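Local coordinates for sugar ABC transporter substrate-binding protein (Treponema pallidum subsp. pallidum, PDB 5U2P) that probably binds an as yet unidentified ligand, possibly a sugar, in the periplasm and delivers it to an ABC transporter, at residues L37-H42 with V88-L93; T74-R79 with H97-Y102. All blocks are in the same frame, centred on the assembly; numbering follows the deposited sequence.

Contact 1: residues L37-H42 with V88-L93; sequences LIREKH and VVEVSL
L37 and V89 form a parallel beta bridge that joins strand 33-39 to strand 88-92, neighbours in the mixed sheet of the N-terminal lobe of this solute-binding protein fold. Two backbone bonds define the register: L37 N donates to V88 O at 2.9 Å, and E90 N donates to L37 O. Beyond them the strands diverge, their short axes 36° apart, and the side chain of E90 fills the widening gap.

The CB of E90 lies beside L37 O and I38 CA. With CG anti to the backbone N (chi1 180°) and the chain extended beyond it, the carboxylate reaches the point where strand 37-39 turns into the 3-10 segment 40-42. CD lies in the plane of the H42 ring, at its edge, and near R39 CG. OE1 accepts from R39 N at 2.8 Å, met nearly along its C-O axis, and also touches I38 CG1 at 3.0 Å. The side chain replaces the backbone as partner of R39 N, the next amide facing strand 88-92. OE2 lies at the edge of the H42 imidazole, whose plane is tilted from the carboxylate, and accepts from ND1. Q307 of the adjacent strand also donates to OE2, so both oxygens of this buried acid are engaged.

R39 crosses E90 at about a right angle; its NE is 3.9 Å from E90 OE2, a long salt bridge. Farther out, R39 NH2 makes a weak bond to S92 OG. H42 ND1 donates to E90 OE2 at 2.5 Å, unusually short for a His-carboxylate bond, with an N-H...O angle of 162°.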
ATOM      1  N   LEU A  37     -21.667  11.453  -4.717  1.00 28.55           N
ATOM      2  CA  LEU A  37     -21.271  11.839  -3.364  1.00 25.74           C
ATOM      3  C   LEU A  37     -19.767  11.654  -3.236  1.00 31.20           C
ATOM      4  O   LEU A  37     -19.242  10.591  -3.563  1.00 25.89           O
ATOM      5  CB  LEU A  37     -21.975  10.980  -2.309  1.00 30.98           C
ATOM      6  CG  LEU A  37     -21.970  11.490  -0.874  1.00 30.15           C
ATOM      7  CD1 LEU A  37     -22.999  12.595  -0.701  1.00 44.62           C
ATOM      8  CD2 LEU A  37     -22.221  10.338   0.094  1.00 37.44           C
ATOM      9  N   ILE A  38     -19.075  12.668  -2.746  1.00 31.88           N
ATOM     10  CA  ILE A  38     -17.618  12.610  -2.632  1.00 27.28           C
ATOM     11  C   ILE A  38     -17.115  13.375  -1.406  1.00 32.55           C
ATOM     12  O   ILE A  38     -17.809  14.240  -0.876  1.00 35.07           O
ATOM     13  CB  ILE A  38     -16.954  13.189  -3.893  1.00 40.62           C
ATOM     14  CG1 ILE A  38     -15.453  12.877  -3.906  1.00 58.33           C
ATOM     15  CG2 ILE A  38     -17.223  14.694  -3.993  1.00 47.12           C
ATOM     16  CD1 ILE A  38     -14.731  13.394  -5.117  1.00 70.22           C
ATOM     17  N   ARG A  39     -15.914  13.034  -0.946  1.00 31.70           N
ATOM     18  CA  ARG A  39     -15.272  13.762   0.142  1.00 29.75           C
ATOM     19  C   ARG A  39     -14.838  15.133  -0.345  1.00 39.56           C
ATOM     20  O   ARG A  39     -14.308  15.276  -1.445  1.00 34.45           O
ATOM     21  CB  ARG A  39     -14.057  12.997   0.685  1.00 30.90           C
ATOM     22  CG  ARG A  39     -14.387  11.775   1.541  1.00 35.24           C
ATOM     23  CD  ARG A  39     -13.114  11.095   2.033  1.00 41.46           C
ATOM     24  NE  ARG A  39     -13.331   9.708   2.452  1.00 55.34           N
ATOM     25  CZ  ARG A  39     -13.380   9.281   3.715  1.00 62.65           C
ATOM     26  NH1 ARG A  39     -13.231  10.121   4.734  1.00 72.70           N
ATOM     27  NH2 ARG A  39     -13.577   7.993   3.959  1.00 61.15           N
ATOM     28  N   GLU A  40     -15.072  16.136   0.489  1.00 31.15           N
ATOM     29  CA  GLU A  40     -14.712  17.513   0.184  1.00 41.56           C
ATOM     30  C   GLU A  40     -13.279  17.623  -0.343  1.00 50.25           C
ATOM     31  O   GLU A  40     -13.054  18.126  -1.443  1.00 38.56           O
ATOM     32  CB  GLU A  40     -14.891  18.369   1.442  1.00 40.82           C
ATOM     33  CG  GLU A  40     -14.583  19.845   1.274  1.00 51.53           C
ATOM     34  CD  GLU A  40     -14.776  20.618   2.566  1.00 76.32           C
ATOM     35  OE1 GLU A  40     -14.672  20.003   3.649  1.00 69.98           O
ATOM     36  OE2 GLU A  40     -15.037  21.837   2.498  1.00 79.54           O
ATOM     37  N   LYS A  41     -12.317  17.112   0.421  1.00 40.19           N
ATOM     38  CA  LYS A  41     -10.902  17.272   0.068  1.00 50.85           C
ATOM     39  C   LYS A  41     -10.482  16.375  -1.087  1.00 37.83           C
ATOM     40  O   LYS A  41      -9.370  16.489  -1.584  1.00 40.19           O
ATOM     41  CB  LYS A  41     -10.004  16.988   1.274  1.00 48.07           C
ATOM     42  CG  LYS A  41     -10.149  17.981   2.422  1.00 79.00           C
ATOM     43  CD  LYS A  41      -9.127  17.709   3.521  1.00 83.04           C
ATOM     44  CE  LYS A  41      -9.152  18.783   4.597  1.00 79.09           C
ATOM     45  NZ  LYS A  41     -10.413  18.736   5.386  1.00 82.72           N
ATOM     46  N   HIS A  42     -11.366  15.484  -1.514  1.00 44.67           N
ATOM     47  CA  HIS A  42     -11.054  14.591  -2.623  1.00 35.36           C
ATOM     48  C   HIS A  42     -11.713  15.058  -3.919  1.00 35.49           C
ATOM     49  O   HIS A  42     -11.500  14.461  -4.975  1.00 39.12           O
ATOM     50  CB  HIS A  42     -11.484  13.158  -2.289  1.00 39.73           C
ATOM     51  CG  HIS A  42     -10.637  12.509  -1.239  1.00 47.73           C
ATOM     52  ND1 HIS A  42     -10.950  11.292  -0.674  1.00 40.25           N
ATOM     53  CD2 HIS A  42      -9.487  12.912  -0.648  1.00 59.03           C
ATOM     54  CE1 HIS A  42     -10.027  10.970   0.216  1.00 41.38           C
ATOM     55  NE2 HIS A  42      -9.127  11.936   0.251  1.00 55.26           N
ATOM     56  N   VAL A  88     -23.517   7.419  -7.696  1.00 21.85           N
ATOM     57  CA  VAL A  88     -22.099   7.101  -7.592  1.00 20.15           C
ATOM     58  C   VAL A  88     -21.572   7.670  -6.282  1.00 26.22           C
ATOM     59  O   VAL A  88     -21.832   8.830  -5.973  1.00 22.26           O
ATOM     60  CB  VAL A  88     -21.305   7.661  -8.780  1.00 25.75           C
ATOM     61  CG1 VAL A  88     -19.798   7.452  -8.592  1.00 24.96           C
ATOM     62  CG2 VAL A  88     -21.793   6.998 -10.052  1.00 22.83           C
ATOM     63  N   VAL A  89     -20.853   6.852  -5.510  1.00 23.13           N
ATOM     64  CA  VAL A  89     -20.345   7.291  -4.211  1.00 17.45           C
ATOM     65  C   VAL A  89     -18.870   6.949  -4.076  1.00 19.75           C
ATOM     66  O   VAL A  89     -18.416   5.872  -4.490  1.00 22.13           O
ATOM     67  CB  VAL A  89     -21.178   6.689  -3.036  1.00 23.02           C
ATOM     68  CG1 VAL A  89     -22.614   7.159  -3.135  1.00 30.17           C
ATOM     69  CG2 VAL A  89     -21.116   5.159  -3.014  1.00 25.03           C
ATOM     70  N   GLU A  90     -18.112   7.878  -3.502  1.00 19.55           N
ATOM     71  CA  GLU A  90     -16.731   7.614  -3.143  1.00 22.45           C
ATOM     72  C   GLU A  90     -16.667   6.575  -2.020  1.00 28.04           C
ATOM     73  O   GLU A  90     -17.453   6.625  -1.071  1.00 24.72           O
ATOM     74  CB  GLU A  90     -16.003   8.903  -2.713  1.00 19.56           C
ATOM     75  CG  GLU A  90     -14.562   8.619  -2.338  1.00 27.07           C
ATOM     76  CD  GLU A  90     -13.790   9.817  -1.841  1.00 47.06           C
ATOM     77  OE1 GLU A  90     -14.310  10.946  -1.892  1.00 58.23           O
ATOM     78  OE2 GLU A  90     -12.638   9.613  -1.398  1.00 46.22           O
ATOM     79  N   VAL A  91     -15.746   5.626  -2.149  1.00 20.22           N
ATOM     80  CA  VAL A  91     -15.525   4.623  -1.119  1.00 22.72           C
ATOM     81  C   VAL A  91     -14.043   4.476  -0.852  1.00 21.54           C
ATOM     82  O   VAL A  91     -13.214   4.772  -1.697  1.00 24.83           O
ATOM     83  CB  VAL A  91     -16.113   3.236  -1.507  1.00 19.99           C
ATOM     84  CG1 VAL A  91     -17.644   3.312  -1.618  1.00 24.47           C
ATOM     85  CG2 VAL A  91     -15.498   2.729  -2.806  1.00 23.21           C
ATOM     86  N   SER A  92     -13.730   4.012   0.354  1.00 21.19           N
ATOM     87  CA  SER A  92     -12.375   3.661   0.733  1.00 20.28           C
ATOM     88  C   SER A  92     -12.125   2.180   0.480  1.00 28.01           C
ATOM     89  O   SER A  92     -12.775   1.311   1.068  1.00 29.79           O
ATOM     90  CB  SER A  92     -12.129   3.994   2.207  1.00 31.35           C
ATOM     91  OG  SER A  92     -12.131   5.402   2.414  1.00 38.88           O
ATOM     92  N   LEU A  93     -11.192   1.911  -0.419  1.00 21.52           N
ATOM     93  CA  LEU A  93     -10.755   0.558  -0.723  1.00 24.71           C
ATOM     94  C   LEU A  93      -9.594   0.227   0.205  1.00 27.58           C
ATOM     95  O   LEU A  93      -8.888   1.134   0.629  1.00 23.23           O
ATOM     96  CB  LEU A  93     -10.331   0.451  -2.193  1.00 20.88           C
ATOM     97  CG  LEU A  93     -11.497   0.714  -3.164  1.00 24.23           C
ATOM     98  CD1 LEU A  93     -10.991   1.013  -4.575  1.00 23.93           C
ATOM     99  CD2 LEU A  93     -12.478  -0.454  -3.187  1.00 27.68           C
TER

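Contact 2: residues T74-R79 with H97-Y102; sequences TVLHAR and HALDPY
H77, L99 and H97 account for most of the surface buried where helix 72-81 meets the loop leading into helix 101-104. The contact packs the loop after strand 88-92 on a helix that itself lies on the sheet, L76 touching L37 and V89. The imidazole of H77 is the central element, touched over a face by L99 and at an edge by the backbone of H97.

L99 brings its CD2 methyl over the ring, 3.3 Å from the centroid and 19° off the ring normal, which meets the geometry of a CH-pi contact. The methyl is displaced toward the rim, and its nearest ring atom is H77 NE2, at 3.2 Å. The other branch of the same leucine, CD1, packs against L76 CD2 at 4.1 Å, so the fork of L99 straddles two successive helix residues.

H97 O lies in the plane of the H77 ring, 3.3 Å from H77 NE2, but the N-H...O angle of 124° makes this a weak bond. H97 points its CB at the helix, 3.5 Å from H77 CE1, and its side chain crosses that of L76 at about a right angle, with L76 CD2 near H97 CE1.

H77 CG stands anti to its carbonyl carbon (chi1 -85°), which carries the ring along the helix so that ND1 donates to P73 O, one turn earlier. If ND1 carries that proton, a neutral ring would have none on NE2, and the weak contact with H97 O is a true bond only if the imidazole is protonated, which is not seen.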
ATOM      1  N   THR A  74     -19.725   8.573   8.087  1.00 37.67           N
ATOM      2  CA  THR A  74     -21.004   8.675   8.788  1.00 44.32           C
ATOM      3  C   THR A  74     -22.143   9.001   7.823  1.00 42.55           C
ATOM      4  O   THR A  74     -23.196   8.355   7.849  1.00 37.10           O
ATOM      5  CB  THR A  74     -20.961   9.765   9.883  1.00 48.29           C
ATOM      6  OG1 THR A  74     -19.945   9.446  10.840  1.00 52.57           O
ATOM      7  CG2 THR A  74     -22.303   9.874  10.593  1.00 57.51           C
ATOM      8  N   VAL A  75     -21.931  10.009   6.981  1.00 36.88           N
ATOM      9  CA  VAL A  75     -22.951  10.442   6.033  1.00 35.19           C
ATOM     10  C   VAL A  75     -23.265   9.370   5.002  1.00 29.27           C
ATOM     11  O   VAL A  75     -24.430   9.105   4.727  1.00 30.37           O
ATOM     12  CB  VAL A  75     -22.538  11.732   5.301  1.00 38.92           C
ATOM     13  CG1 VAL A  75     -23.549  12.087   4.211  1.00 49.65           C
ATOM     14  CG2 VAL A  75     -22.434  12.874   6.282  1.00 51.06           C
ATOM     15  N   LEU A  76     -22.238   8.769   4.413  1.00 32.11           N
ATOM     16  CA  LEU A  76     -22.467   7.730   3.412  1.00 39.63           C
ATOM     17  C   LEU A  76     -23.272   6.560   3.998  1.00 32.64           C
ATOM     18  O   LEU A  76     -24.224   6.081   3.376  1.00 31.21           O
ATOM     19  CB  LEU A  76     -21.140   7.227   2.858  1.00 32.57           C
ATOM     20  CG  LEU A  76     -21.205   6.053   1.880  1.00 31.54           C
ATOM     21  CD1 LEU A  76     -22.032   6.398   0.668  1.00 31.84           C
ATOM     22  CD2 LEU A  76     -19.811   5.623   1.487  1.00 36.34           C
ATOM     23  N   HIS A  77     -22.893   6.111   5.193  1.00 32.64           N
ATOM     24  CA  HIS A  77     -23.615   5.024   5.865  1.00 37.61           C
ATOM     25  C   HIS A  77     -25.092   5.369   5.997  1.00 32.09           C
ATOM     26  O   HIS A  77     -25.967   4.577   5.629  1.00 36.08           O
ATOM     27  CB  HIS A  77     -23.040   4.753   7.258  1.00 39.41           C
ATOM     28  CG  HIS A  77     -21.861   3.832   7.269  1.00 55.46           C
ATOM     29  ND1 HIS A  77     -20.647   4.168   6.709  1.00 66.45           N
ATOM     30  CD2 HIS A  77     -21.701   2.598   7.804  1.00 57.64           C
ATOM     31  CE1 HIS A  77     -19.792   3.177   6.890  1.00 53.98           C
ATOM     32  NE2 HIS A  77     -20.406   2.211   7.548  1.00 52.49           N
ATOM     33  N   ALA A  78     -25.368   6.560   6.523  1.00 34.10           N
ATOM     34  CA  ALA A  78     -26.748   7.006   6.729  1.00 55.21           C
ATOM     35  C   ALA A  78     -27.548   7.056   5.428  1.00 46.58           C
ATOM     36  O   ALA A  78     -28.709   6.652   5.393  1.00 38.93           O
ATOM     37  CB  ALA A  78     -26.771   8.373   7.390  1.00 39.90           C
ATOM     38  N   ARG A  79     -26.930   7.571   4.365  1.00 31.97           N
ATOM     39  CA  ARG A  79     -27.609   7.703   3.075  1.00 31.71           C
ATOM     40  C   ARG A  79     -27.833   6.346   2.396  1.00 27.33           C
ATOM     41  O   ARG A  79     -28.816   6.167   1.691  1.00 33.07           O
ATOM     42  CB  ARG A  79     -26.822   8.619   2.129  1.00 40.16           C
ATOM     43  CG  ARG A  79     -26.551  10.016   2.683  1.00 53.06           C
ATOM     44  CD  ARG A  79     -27.762  10.890   2.602  1.00 45.59           C
ATOM     45  NE  ARG A  79     -28.134  11.177   1.222  1.00 48.83           N
ATOM     46  CZ  ARG A  79     -27.625  12.168   0.499  1.00 56.55           C
ATOM     47  NH1 ARG A  79     -28.035  12.347  -0.755  1.00 52.45           N
ATOM     48  NH2 ARG A  79     -26.713  12.982   1.031  1.00 51.66           N
ATOM     49  N   HIS A  97     -15.242   0.805   4.354  1.00 34.24           N
ATOM     50  CA  HIS A  97     -15.798   1.251   5.633  1.00 34.09           C
ATOM     51  C   HIS A  97     -16.637   0.148   6.304  1.00 43.74           C
ATOM     52  O   HIS A  97     -17.624   0.450   6.969  1.00 43.21           O
ATOM     53  CB  HIS A  97     -16.690   2.492   5.444  1.00 67.24           C
ATOM     54  CG  HIS A  97     -16.138   3.541   4.519  1.00 60.19           C
ATOM     55  ND1 HIS A  97     -16.498   3.629   3.186  1.00 53.15           N
ATOM     56  CD2 HIS A  97     -15.308   4.588   4.748  1.00 46.20           C
ATOM     57  CE1 HIS A  97     -15.895   4.666   2.635  1.00 39.03           C
ATOM     58  NE2 HIS A  97     -15.167   5.267   3.560  1.00 51.71           N
ATOM     59  N   ALA A  98     -16.265  -1.114   6.096  1.00 29.43           N
ATOM     60  CA  ALA A  98     -16.971  -2.266   6.682  1.00 39.89           C
ATOM     61  C   ALA A  98     -18.419  -2.426   6.197  1.00 31.60           C
ATOM     62  O   ALA A  98     -19.193  -3.213   6.770  1.00 34.53           O
ATOM     63  CB  ALA A  98     -16.942  -2.177   8.207  1.00 40.62           C
ATOM     64  N   LEU A  99     -18.782  -1.701   5.142  1.00 30.67           N
ATOM     65  CA  LEU A  99     -20.089  -1.840   4.503  1.00 33.40           C
ATOM     66  C   LEU A  99     -20.204  -3.169   3.759  1.00 44.09           C
ATOM     67  O   LEU A  99     -19.222  -3.661   3.214  1.00 44.10           O
ATOM     68  CB  LEU A  99     -20.329  -0.683   3.525  1.00 33.43           C
ATOM     69  CG  LEU A  99     -20.389   0.729   4.121  1.00 41.20           C
ATOM     70  CD1 LEU A  99     -20.304   1.801   3.020  1.00 34.28           C
ATOM     71  CD2 LEU A  99     -21.653   0.905   4.940  1.00 49.96           C
ATOM     72  N   ASP A 100     -21.403  -3.746   3.729  1.00 33.91           N
ATOM     73  CA  ASP A 100     -21.644  -4.965   2.952  1.00 30.40           C
ATOM     74  C   ASP A 100     -21.868  -4.622   1.485  1.00 23.72           C
ATOM     75  O   ASP A 100     -22.951  -4.136   1.102  1.00 26.14           O
ATOM     76  CB  ASP A 100     -22.863  -5.737   3.496  1.00 31.61           C
ATOM     77  CG  ASP A 100     -23.032  -7.099   2.840  1.00 48.01           C
ATOM     78  OD1 ASP A 100     -22.391  -7.360   1.802  1.00 32.63           O
ATOM     79  OD2 ASP A 100     -23.810  -7.917   3.360  1.00 42.72           O
ATOM     80  N   PRO A 101     -20.860  -4.867   0.628  1.00 35.10           N
ATOM     81  CA  PRO A 101     -21.059  -4.450  -0.766  1.00 31.14           C
ATOM     82  C   PRO A 101     -22.182  -5.189  -1.497  1.00 27.41           C
ATOM     83  O   PRO A 101     -22.691  -4.679  -2.489  1.00 27.17           O
ATOM     84  CB  PRO A 101     -19.699  -4.764  -1.416  1.00 30.24           C
ATOM     85  CG  PRO A 101     -19.175  -5.911  -0.612  1.00 32.71           C
ATOM     86  CD  PRO A 101     -19.621  -5.644   0.795  1.00 29.93           C
ATOM     87  N   TYR A 102     -22.564  -6.376  -1.020  1.00 27.48           N
ATOM     88  CA  TYR A 102     -23.599  -7.157  -1.705  1.00 29.06           C
ATOM     89  C   TYR A 102     -24.982  -6.571  -1.417  1.00 29.45           C
ATOM     90  O   TYR A 102     -25.955  -6.857  -2.122  1.00 30.28           O
ATOM     91  CB  TYR A 102     -23.499  -8.635  -1.294  1.00 30.07           C
ATOM     92  CG  TYR A 102     -22.167  -9.206  -1.736  1.00 30.30           C
ATOM     93  CD1 TYR A 102     -21.082  -9.232  -0.878  1.00 29.60           C
ATOM     94  CD2 TYR A 102     -21.978  -9.636  -3.050  1.00 34.34           C
ATOM     95  CE1 TYR A 102     -19.851  -9.716  -1.290  1.00 29.13           C
ATOM     96  CE2 TYR A 102     -20.753 -10.125  -3.472  1.00 26.77           C
ATOM     97  CZ  TYR A 102     -19.695 -10.159  -2.591  1.00 33.50           C
ATOM     98  OH  TYR A 102     -18.471 -10.623  -3.009  1.00 30.16           O
TER

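In the fold
From the N terminus the chain runs through strand 33-39, helix 45-58, strand 61-67 and helix 72-81 before strand 88-92 returns beside the first strand, and there contact 1 closes a loop of 45 intervening residues. Contact 2 starts within that loop, on helix 72-81, and closes 17 residues later, beyond strand 88-92; the two closures therefore cross. Their centres are 12 Å apart and they touch directly: H97 CE1 lies 3.2 Å from S92 N, and L76 CD2 lies 3.6 Å from E90 O. Together they tie paired strands, the helix packed on them and the following loop into one lobe.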